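Local coordinates for protein 2-oxoglutarate carboxylase small subunit (Hydrogenobacter thermophilus, PDB 7KCT) that belongs to the biotin carboxylase family of ATP-grasp proteins and binds adenosine-5'-diphosphate, bicarbonate and magnesium ions, at residues N243-E248 / R300-H305; I60-L65 / A71-D76; L33-V38 / W319-A324. All coordinates share one frame; numbering follows the deposited sequence.

Interaction 1. Residues N243-E248 / R300-H305. With ADP (adenosine-5'-diphosphate), chain D.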
loop_
_atom_site.group_PDB
_atom_site.type_symbol
_atom_site.label_atom_id
_atom_site.label_comp_id
_atom_site.label_asym_id
_atom_site.label_seq_id
_atom_site.Cartn_x
_atom_site.Cartn_y
_atom_site.Cartn_z
ATOM N N ASN A 243 17.318 -0.676 -23.182
ATOM C CA ASN A 243 16.227 -1.542 -23.622
ATOM C C ASN A 243 15.585 -2.318 -22.464
ATOM O O ASN A 243 14.993 -3.384 -22.684
ATOM C CB ASN A 243 16.725 -2.508 -24.698
ATOM C CG ASN A 243 17.339 -1.793 -25.864
ATOM O OD1 ASN A 243 18.520 -1.976 -26.149
ATOM N ND2 ASN A 243 16.546 -0.989 -26.557
ATOM N N GLN A 244 15.710 -1.799 -21.239
ATOM C CA GLN A 244 15.103 -2.373 -20.040
ATOM C C GLN A 244 14.226 -1.338 -19.349
ATOM O O GLN A 244 14.572 -0.153 -19.268
ATOM C CB GLN A 244 16.180 -2.886 -19.108
ATOM C CG GLN A 244 15.735 -3.904 -18.099
ATOM C CD GLN A 244 16.873 -4.250 -17.149
ATOM O OE1 GLN A 244 18.063 -4.130 -17.507
ATOM N NE2 GLN A 244 16.522 -4.655 -15.927
ATOM N N LYS A 245 13.096 -1.805 -18.837
ATOM C CA LYS A 245 12.041 -0.912 -18.402
ATOM C C LYS A 245 12.411 -0.194 -17.110
ATOM O O LYS A 245 13.178 -0.691 -16.284
ATOM C CB LYS A 245 10.750 -1.693 -18.244
ATOM C CG LYS A 245 10.377 -2.408 -19.544
ATOM C CD LYS A 245 9.498 -3.614 -19.297
ATOM C CE LYS A 245 9.373 -4.474 -20.550
ATOM N NZ LYS A 245 8.974 -5.859 -20.188
ATOM N N LEU A 246 11.902 1.015 -16.982
ATOM C CA LEU A 246 12.078 1.848 -15.797
ATOM C C LEU A 246 10.761 2.308 -15.217
ATOM O O LEU A 246 10.606 2.370 -13.985
ATOM C CB LEU A 246 12.918 3.070 -16.154
ATOM C CG LEU A 246 13.476 4.011 -15.110
ATOM C CD1 LEU A 246 14.455 3.266 -14.248
ATOM C CD2 LEU A 246 14.122 5.193 -15.894
ATOM N N VAL A 247 9.806 2.632 -16.078
ATOM C CA VAL A 247 8.494 3.088 -15.671
ATOM C C VAL A 247 7.448 2.328 -16.465
ATOM O O VAL A 247 7.503 2.268 -17.694
ATOM C CB VAL A 247 8.318 4.602 -15.896
ATOM C CG1 VAL A 247 6.871 4.984 -15.536
ATOM C CG2 VAL A 247 9.388 5.430 -15.110
ATOM N N GLU A 248 6.451 1.848 -15.780
ATOM C CA GLU A 248 5.391 1.069 -16.395
ATOM C C GLU A 248 4.038 1.571 -15.942
ATOM O O GLU A 248 3.845 1.901 -14.764
ATOM C CB GLU A 248 5.583 -0.426 -16.012
ATOM C CG GLU A 248 6.956 -0.995 -16.349
ATOM C CD GLU A 248 7.891 -1.174 -15.138
ATOM O OE1 GLU A 248 7.567 -0.752 -13.997
ATOM O OE2 GLU A 248 8.955 -1.800 -15.338
ATOM N N ARG A 300 6.655 -16.341 -18.004
ATOM C CA ARG A 300 6.962 -16.178 -16.581
ATOM C C ARG A 300 6.250 -14.924 -16.088
ATOM O O ARG A 300 5.709 -14.138 -16.874
ATOM C CB ARG A 300 8.468 -16.086 -16.352
ATOM C CG ARG A 300 9.182 -15.016 -17.232
ATOM C CD ARG A 300 10.472 -14.501 -16.619
ATOM N NE ARG A 300 11.186 -13.506 -17.427
ATOM C CZ ARG A 300 10.973 -12.187 -17.398
ATOM N NH1 ARG A 300 10.041 -11.655 -16.596
ATOM N NH2 ARG A 300 11.716 -11.394 -18.180
ATOM N N ILE A 301 6.237 -14.749 -14.765
ATOM C CA ILE A 301 5.824 -13.471 -14.191
ATOM C C ILE A 301 6.850 -12.418 -14.599
ATOM O O ILE A 301 8.024 -12.725 -14.816
ATOM C CB ILE A 301 5.726 -13.580 -12.657
ATOM C CG1 ILE A 301 4.888 -12.444 -12.085
ATOM C CG2 ILE A 301 7.134 -13.607 -12.016
ATOM C CD1 ILE A 301 3.396 -12.581 -12.282
ATOM N N GLN A 302 6.412 -11.178 -14.730
ATOM C CA GLN A 302 7.320 -10.061 -14.956
ATOM C C GLN A 302 7.394 -9.120 -13.752
ATOM O O GLN A 302 6.452 -8.996 -12.973
ATOM C CB GLN A 302 6.850 -9.246 -16.164
ATOM C CG GLN A 302 6.848 -9.976 -17.461
ATOM C CD GLN A 302 6.458 -9.048 -18.593
ATOM O OE1 GLN A 302 5.365 -8.494 -18.597
ATOM N NE2 GLN A 302 7.376 -8.826 -19.517
ATOM N N VAL A 303 8.490 -8.362 -13.703
ATOM C CA VAL A 303 8.709 -7.362 -12.663
ATOM C C VAL A 303 7.485 -6.490 -12.439
ATOM O O VAL A 303 7.061 -6.264 -11.297
ATOM C CB VAL A 303 9.937 -6.510 -13.053
ATOM C CG1 VAL A 303 10.100 -5.257 -12.162
ATOM C CG2 VAL A 303 11.211 -7.364 -12.957
ATOM N N GLU A 304 6.866 -6.035 -13.522
ATOM C CA GLU A 304 5.852 -5.002 -13.499
ATOM C C GLU A 304 4.429 -5.532 -13.367
ATOM O O GLU A 304 3.461 -4.756 -13.543
ATOM C CB GLU A 304 6.004 -4.138 -14.772
ATOM C CG GLU A 304 5.812 -4.904 -16.127
ATOM C CD GLU A 304 7.099 -5.483 -16.787
ATOM O OE1 GLU A 304 8.130 -5.711 -16.124
ATOM O OE2 GLU A 304 7.094 -5.701 -18.030
ATOM N N HIS A 305 4.261 -6.802 -12.990
ATOM C CA HIS A 305 2.912 -7.332 -12.800
ATOM C C HIS A 305 2.061 -6.548 -11.809
ATOM O O HIS A 305 0.823 -6.623 -11.925
ATOM C CB HIS A 305 2.956 -8.819 -12.382
ATOM C CG HIS A 305 3.352 -9.050 -10.958
ATOM N ND1 HIS A 305 4.666 -9.254 -10.599
ATOM C CD2 HIS A 305 2.631 -9.149 -9.814
ATOM C CE1 HIS A 305 4.743 -9.423 -9.283
ATOM N NE2 HIS A 305 3.524 -9.350 -8.781
HETATM P PB ADP D . 10.698 -7.919 -17.030
HETATM O O1B ADP D . 10.187 -8.834 -15.933
HETATM O O2B ADP D . 9.824 -6.844 -17.637
HETATM O O3B ADP D . 11.651 -8.548 -17.996
HETATM P PA ADP D . 13.446 -7.018 -16.583
HETATM O O1A ADP D . 14.462 -6.344 -15.726
HETATM O O2A ADP D . 13.663 -7.329 -18.053
HETATM O O3A ADP D . 11.914 -6.745 -16.272
HETATM O "O5'" ADP D . 13.763 -8.854 -15.935
HETATM C "C5'" ADP D . 14.339 -8.860 -14.561
HETATM C "C4'" ADP D . 15.462 -9.777 -14.389
HETATM O "O4'" ADP D . 15.479 -10.891 -15.254
HETATM C "C3'" ADP D . 16.738 -8.809 -14.721
HETATM O "O3'" ADP D . 17.725 -9.124 -13.895
HETATM C "C2'" ADP D . 16.933 -9.283 -16.215
HETATM O "O2'" ADP D . 18.227 -9.249 -16.597
HETATM C "C1'" ADP D . 16.620 -10.789 -15.971
HETATM N N9 ADP D . 16.146 -11.544 -17.204
HETATM C C8 ADP D . 15.108 -11.215 -18.111
HETATM N N7 ADP D . 14.974 -12.115 -19.120
HETATM C C5 ADP D . 15.920 -13.076 -18.837
HETATM C C6 ADP D . 16.263 -14.258 -19.521
HETATM N N6 ADP D . 15.594 -14.624 -20.672
HETATM N N1 ADP D . 17.266 -15.066 -19.043
HETATM C C2 ADP D . 17.895 -14.603 -17.898
HETATM N N3 ADP D . 17.681 -13.497 -17.140
HETATM C C4 ADP D . 16.659 -12.747 -17.651
#
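In the ADP pocket of the ATP-grasp region, Lys245 on strand 244-250 and Glu304 in loop 300-305 form a salt bridge, Lys245 NZ lying 2.9 Å from Glu304 OE2. The lysine comes in on the syn side of the carboxylate, 16° out of its plane, and the two side chains are roughly perpendicular. NZ also donates to ADP O2B at 2.9 Å and pairs with Glu283 and Glu218, so one buried ammonium joins the diphosphate to three carboxylates. Glu248 lies across the base of Glu304, its CD 3.5 Å from Glu304 CB, with the carboxylate planes nearly parallel. Arg346 forms salt bridges with both acids and probably offsets their repulsion. From the loop, Arg300 NH1 bonds ADP O1B and Arg300 NH2 bonds ADP O3B, each at 2.9 Å, the latter nearly straight at 168°. Arg300 NH1 also donates to Ile301 O, lying almost in the guanidinium plane, which helps fix the group's rotation. Val303 N adds a 2.8 Å bond to ADP O1B, while Gln244 NE2 reaches ADP O1A weakly. Cationic side chains and a backbone amide around a diphosphate, with an acidic side chain also against the terminal phosphate, typify an ATP-grasp nucleotide site.

Interaction 2. Residues I60-L65 / A71-D76; sequences IGVNPL and AERIVD
Ile60 and Arg73 join two neighbouring pieces of the N-terminal, Rossmann-like domain: the loop that leaves edge strand 56-59 of its parallel sheet and helix 71-81, which follows soon after. The more buried part is the inner side. Ile60 CB comes within 3.8 Å of Arg73 CD, the two chains lying alongside and pointing opposite ways, and Ile60 CD1 reaches on to Ile74 CG1 at 4.2 Å. Ile74 is buried, and both isoleucines also touch Ile40 of strand 36-41, which ties this part of the contact to the sheet. Arg73 extends the close packing outward. With CG anti to its N (chi1 -164°), the chain runs from the helix toward the loop, and a turn at chi3 (-71°) lays the guanidinium over the backbone of Gly61, whose CA is under one face, 3.6 Å from Arg73 NH1. Asp66, at the start of the short helix 66-69 between the segments, holds this group: its OD2 forms a salt bridge with Arg73 NH1 and also accepts from Val62 N, so one carboxylate oxygen links loop and helix. Beyond the closely packed Ile60, Gly61 and Arg73, the outer margin is looser. Val62 is exposed and makes only a distant van der Waals approach to the end of the arginine, with Val62 CG1 4.1 Å from Arg73 NH2.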
loop_
_atom_site.group_PDB
_atom_site.type_symbol
_atom_site.label_atom_id
_atom_site.label_comp_id
_atom_site.label_asym_id
_atom_site.label_seq_id
_atom_site.Cartn_x
_atom_site.Cartn_y
_atom_site.Cartn_z
ATOM N N ILE A 60 23.508 -22.128 -0.239
ATOM C CA ILE A 60 24.022 -23.058 -1.251
ATOM C C ILE A 60 24.786 -22.270 -2.304
ATOM O O ILE A 60 24.701 -21.042 -2.364
ATOM C CB ILE A 60 22.893 -23.883 -1.926
ATOM C CG1 ILE A 60 21.942 -22.961 -2.665
ATOM C CG2 ILE A 60 22.134 -24.696 -0.921
ATOM C CD1 ILE A 60 20.882 -23.678 -3.488
ATOM N N GLY A 61 25.502 -22.986 -3.153
ATOM C CA GLY A 61 26.143 -22.470 -4.351
ATOM C C GLY A 61 27.616 -22.178 -4.133
ATOM O O GLY A 61 28.055 -21.828 -3.035
ATOM N N VAL A 62 28.397 -22.276 -5.209
ATOM C CA VAL A 62 29.839 -22.048 -5.078
ATOM C C VAL A 62 30.238 -20.618 -5.426
ATOM O O VAL A 62 31.366 -20.196 -5.124
ATOM C CB VAL A 62 30.628 -23.038 -5.958
ATOM C CG1 VAL A 62 30.328 -24.486 -5.561
ATOM C CG2 VAL A 62 30.303 -22.843 -7.411
ATOM N N ASN A 63 29.360 -19.869 -6.036
ATOM C CA ASN A 63 29.522 -18.429 -6.204
ATOM C C ASN A 63 28.126 -17.835 -6.215
ATOM O O ASN A 63 27.139 -18.598 -6.168
ATOM C CB ASN A 63 30.289 -18.117 -7.493
ATOM C CG ASN A 63 29.577 -18.617 -8.720
ATOM O OD1 ASN A 63 28.461 -18.215 -9.029
ATOM N ND2 ASN A 63 30.237 -19.509 -9.455
ATOM N N PRO A 64 28.012 -16.500 -6.267
ATOM C CA PRO A 64 26.701 -15.864 -6.074
ATOM C C PRO A 64 25.671 -16.179 -7.129
ATOM O O PRO A 64 24.480 -16.173 -6.804
ATOM C CB PRO A 64 27.044 -14.365 -6.044
ATOM C CG PRO A 64 28.448 -14.333 -5.374
ATOM C CD PRO A 64 29.120 -15.519 -6.096
ATOM N N LEU A 65 26.047 -16.440 -8.382
ATOM C CA LEU A 65 24.986 -16.744 -9.328
ATOM C C LEU A 65 24.660 -18.227 -9.350
ATOM O O LEU A 65 23.521 -18.590 -9.622
ATOM C CB LEU A 65 25.342 -16.309 -10.748
ATOM C CG LEU A 65 25.479 -14.828 -11.070
ATOM C CD1 LEU A 65 25.551 -14.701 -12.565
ATOM C CD2 LEU A 65 24.346 -14.044 -10.516
ATOM N N ALA A 71 20.384 -25.994 -11.464
ATOM C CA ALA A 71 19.088 -26.659 -11.449
ATOM C C ALA A 71 19.106 -27.959 -10.640
ATOM O O ALA A 71 18.164 -28.224 -9.886
ATOM C CB ALA A 71 18.644 -26.900 -12.885
ATOM N N GLU A 72 20.164 -28.770 -10.753
ATOM C CA GLU A 72 20.193 -30.052 -10.048
ATOM C C GLU A 72 20.187 -29.862 -8.527
ATOM O O GLU A 72 19.484 -30.591 -7.807
ATOM C CB GLU A 72 21.408 -30.876 -10.485
ATOM N N ARG A 73 20.995 -28.919 -8.021
ATOM C CA ARG A 73 21.090 -28.723 -6.584
ATOM C C ARG A 73 19.786 -28.189 -5.994
ATOM O O ARG A 73 19.397 -28.599 -4.894
ATOM C CB ARG A 73 22.252 -27.791 -6.248
ATOM C CG ARG A 73 22.617 -27.872 -4.789
ATOM C CD ARG A 73 23.548 -26.738 -4.332
ATOM N NE ARG A 73 24.912 -26.871 -4.853
ATOM C CZ ARG A 73 25.439 -26.084 -5.788
ATOM N NH1 ARG A 73 24.716 -25.100 -6.301
ATOM N NH2 ARG A 73 26.692 -26.262 -6.199
ATOM N N ILE A 74 19.080 -27.312 -6.717
ATOM C CA ILE A 74 17.829 -26.732 -6.215
ATOM C C ILE A 74 16.719 -27.775 -6.171
ATOM O O ILE A 74 15.950 -27.848 -5.208
ATOM C CB ILE A 74 17.450 -25.537 -7.103
ATOM C CG1 ILE A 74 18.482 -24.435 -6.907
ATOM C CG2 ILE A 74 16.087 -24.984 -6.767
ATOM C CD1 ILE A 74 18.382 -23.257 -7.885
ATOM N N VAL A 75 16.611 -28.594 -7.219
ATOM C CA VAL A 75 15.594 -29.633 -7.246
ATOM C C VAL A 75 15.877 -30.698 -6.202
ATOM O O VAL A 75 14.956 -31.192 -5.531
ATOM C CB VAL A 75 15.501 -30.238 -8.657
ATOM C CG1 VAL A 75 14.678 -31.498 -8.601
ATOM C CG2 VAL A 75 14.893 -29.244 -9.571
ATOM N N ASP A 76 17.142 -31.072 -6.050
ATOM C CA ASP A 76 17.535 -31.995 -4.997
ATOM C C ASP A 76 17.169 -31.447 -3.620
ATOM O O ASP A 76 16.744 -32.203 -2.742
ATOM C CB ASP A 76 19.037 -32.254 -5.036
ATOM C CG ASP A 76 19.444 -33.306 -6.072
ATOM O OD1 ASP A 76 18.554 -33.929 -6.700
ATOM O OD2 ASP A 76 20.671 -33.498 -6.258
#

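Interaction 3. Residues L33-V38 / W319-A324; sequences LGIQTV and WQIRIA
Leu33 and Ile35, at the junction between helix 20-32 and strand 36-41, pack against Ile321 and Arg322 on helix 316-324. Leu33 carries the largest share of the buried surface and can be followed outward. Its CB points toward the helix, and CG, set anti to the carbonyl carbon (chi1 -67°), continues that course; neither atom has a partner across the contact within 4.2 Å. The closer touching is left to the fork at the tip. One branch, Leu33 CD1, meets the beta-branch of Ile321, lying 3.8 Å from Ile321 CG2 and 4.1 Å from Ile321 CB. The other, Leu33 CD2, sits over one face of the Arg322 guanidinium, 3.8 Å from Arg322 NH2 and 4.1 Å from Arg322 CZ, so a methyl group covers the flat group without competing for its N-H donors.

Ile321 CG2 is shared, since Ile35 CD1 approaches it at 3.9 Å. The side chains of Ile35 and Ile321 are antiparallel, side by side, and both also touch Cys30 of helix 20-32, which makes a small apolar cluster between the two domains. The arginine chain is extended from CG to NE; its CD lies 3.8 Å above the Trp319 ring plane, offset toward the rim, while NE has a long, weak ion pair with Glu327. On the other partner, Gly34 takes positive phi in a Schellman motif, ending helix 20-32 and turning the chain toward the strand that Ile35 precedes. This apolar packing of an ATP-grasp helix against the helix-to-strand turn of a Rossmann-like domain belongs to the biotin carboxylase fold, in which the two regions are joined in one chain.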
loop_
_atom_site.group_PDB
_atom_site.type_symbol
_atom_site.label_atom_id
_atom_site.label_comp_id
_atom_site.label_asym_id
_atom_site.label_seq_id
_atom_site.Cartn_x
_atom_site.Cartn_y
_atom_site.Cartn_z
ATOM N N LEU A 33 -1.721 -17.975 1.829
ATOM C CA LEU A 33 -2.303 -19.278 1.513
ATOM C C LEU A 33 -2.045 -20.354 2.561
ATOM O O LEU A 33 -2.578 -21.444 2.418
ATOM C CB LEU A 33 -1.761 -19.771 0.163
ATOM C CG LEU A 33 -2.168 -19.001 -1.083
ATOM C CD1 LEU A 33 -1.432 -19.479 -2.328
ATOM C CD2 LEU A 33 -3.685 -19.158 -1.265
ATOM N N GLY A 34 -1.249 -20.088 3.601
ATOM C CA GLY A 34 -0.952 -21.076 4.623
ATOM C C GLY A 34 0.084 -22.092 4.230
ATOM O O GLY A 34 0.073 -23.212 4.742
ATOM N N ILE A 35 0.966 -21.742 3.326
ATOM C CA ILE A 35 1.978 -22.648 2.807
ATOM C C ILE A 35 3.304 -22.314 3.487
ATOM O O ILE A 35 3.668 -21.135 3.606
ATOM C CB ILE A 35 2.120 -22.501 1.278
ATOM C CG1 ILE A 35 0.805 -22.859 0.574
ATOM C CG2 ILE A 35 3.286 -23.311 0.781
ATOM C CD1 ILE A 35 0.735 -22.314 -0.872
ATOM N N GLN A 36 4.039 -23.346 3.890
ATOM C CA GLN A 36 5.386 -23.180 4.424
ATOM C C GLN A 36 6.338 -22.830 3.296
ATOM O O GLN A 36 6.175 -23.297 2.169
ATOM C CB GLN A 36 5.835 -24.486 5.096
ATOM C CG GLN A 36 4.937 -24.796 6.311
ATOM C CD GLN A 36 5.047 -26.199 6.834
ATOM O OE1 GLN A 36 5.840 -26.993 6.351
ATOM N NE2 GLN A 36 4.256 -26.512 7.861
ATOM N N THR A 37 7.373 -22.062 3.605
ATOM C CA THR A 37 8.250 -21.547 2.558
ATOM C C THR A 37 9.702 -21.921 2.851
ATOM O O THR A 37 10.131 -22.006 4.017
ATOM C CB THR A 37 8.173 -20.018 2.428
ATOM O OG1 THR A 37 8.521 -19.447 3.695
ATOM C CG2 THR A 37 6.784 -19.539 2.008
ATOM N N VAL A 38 10.458 -22.106 1.772
ATOM C CA VAL A 38 11.867 -22.461 1.786
ATOM C C VAL A 38 12.595 -21.426 0.966
ATOM O O VAL A 38 12.233 -21.201 -0.199
ATOM C CB VAL A 38 12.142 -23.848 1.168
ATOM C CG1 VAL A 38 13.609 -24.199 1.273
ATOM C CG2 VAL A 38 11.304 -24.958 1.821
ATOM N N TRP A 319 -2.529 -16.561 -7.847
ATOM C CA TRP A 319 -3.167 -17.410 -8.857
ATOM C C TRP A 319 -2.164 -18.356 -9.499
ATOM O O TRP A 319 -2.496 -19.521 -9.760
ATOM C CB TRP A 319 -3.903 -16.554 -9.934
ATOM C CG TRP A 319 -5.283 -16.288 -9.452
ATOM C CD1 TRP A 319 -5.802 -15.091 -9.036
ATOM C CD2 TRP A 319 -6.325 -17.265 -9.252
ATOM N NE1 TRP A 319 -7.073 -15.272 -8.565
ATOM C CE2 TRP A 319 -7.435 -16.585 -8.724
ATOM C CE3 TRP A 319 -6.434 -18.641 -9.510
ATOM C CZ2 TRP A 319 -8.642 -17.238 -8.419
ATOM C CZ3 TRP A 319 -7.628 -19.282 -9.221
ATOM C CH2 TRP A 319 -8.714 -18.582 -8.676
ATOM N N GLN A 320 -0.934 -17.903 -9.770
ATOM C CA GLN A 320 0.074 -18.843 -10.232
ATOM C C GLN A 320 0.090 -20.076 -9.335
ATOM O O GLN A 320 0.113 -21.212 -9.806
ATOM C CB GLN A 320 1.459 -18.191 -10.261
ATOM C CG GLN A 320 1.846 -17.401 -11.520
ATOM C CD GLN A 320 3.246 -16.852 -11.402
ATOM O OE1 GLN A 320 3.560 -16.092 -10.463
ATOM N NE2 GLN A 320 4.123 -17.307 -12.274
ATOM N N ILE A 321 0.118 -19.856 -8.025
ATOM C CA ILE A 321 0.304 -20.954 -7.091
ATOM C C ILE A 321 -0.928 -21.842 -7.058
ATOM O O ILE A 321 -0.820 -23.059 -7.052
ATOM C CB ILE A 321 0.632 -20.397 -5.697
ATOM C CG1 ILE A 321 1.998 -19.700 -5.741
ATOM C CG2 ILE A 321 0.670 -21.541 -4.679
ATOM C CD1 ILE A 321 2.231 -18.770 -4.616
ATOM N N ARG A 322 -2.113 -21.252 -7.059
ATOM C CA ARG A 322 -3.338 -22.028 -7.098
ATOM C C ARG A 322 -3.460 -22.845 -8.381
ATOM O O ARG A 322 -3.969 -23.974 -8.358
ATOM C CB ARG A 322 -4.529 -21.099 -6.985
ATOM C CG ARG A 322 -4.799 -20.534 -5.639
ATOM C CD ARG A 322 -5.885 -19.438 -5.738
ATOM N NE ARG A 322 -6.399 -19.238 -4.415
ATOM C CZ ARG A 322 -6.667 -18.064 -3.861
ATOM N NH1 ARG A 322 -6.491 -16.921 -4.534
ATOM N NH2 ARG A 322 -7.102 -18.043 -2.600
ATOM N N ILE A 323 -3.133 -22.231 -9.523
ATOM C CA ILE A 323 -3.184 -22.906 -10.810
ATOM C C ILE A 323 -2.248 -24.092 -10.812
ATOM O O ILE A 323 -2.590 -25.172 -11.293
ATOM C CB ILE A 323 -2.832 -21.912 -11.940
ATOM C CG1 ILE A 323 -3.989 -21.022 -12.306
ATOM C CG2 ILE A 323 -2.341 -22.625 -13.178
ATOM C CD1 ILE A 323 -3.535 -19.763 -13.052
ATOM N N ALA A 324 -1.049 -23.921 -10.256
ATOM C CA ALA A 324 -0.085 -25.013 -10.246
ATOM C C ALA A 324 -0.565 -26.174 -9.370
ATOM O O ALA A 324 -0.252 -27.331 -9.662
ATOM C CB ALA A 324 1.273 -24.512 -9.754
#

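In the fold
Interaction 3 spans the most sequence, bringing together regions 281 residues apart, and both other contacts fall between its two segments along the chain. Only interaction 1 holds the nucleotide. Its link to interaction 3 is direct: Ile301 CD1 packs 4.0 Å from Gln320 OE1, so the loop carrying Arg300 and Glu304 rests on the helix that meets the N-terminal domain, although the contact centres are 23 Å apart. Interaction 2 stands apart on the surface, its nearest atoms about 13 Å from those of interaction 1 and about 8 Å from those of interaction 3. It shares the parallel sheet with interaction 3, as Ile60 and Ile74 touch strand 36-41.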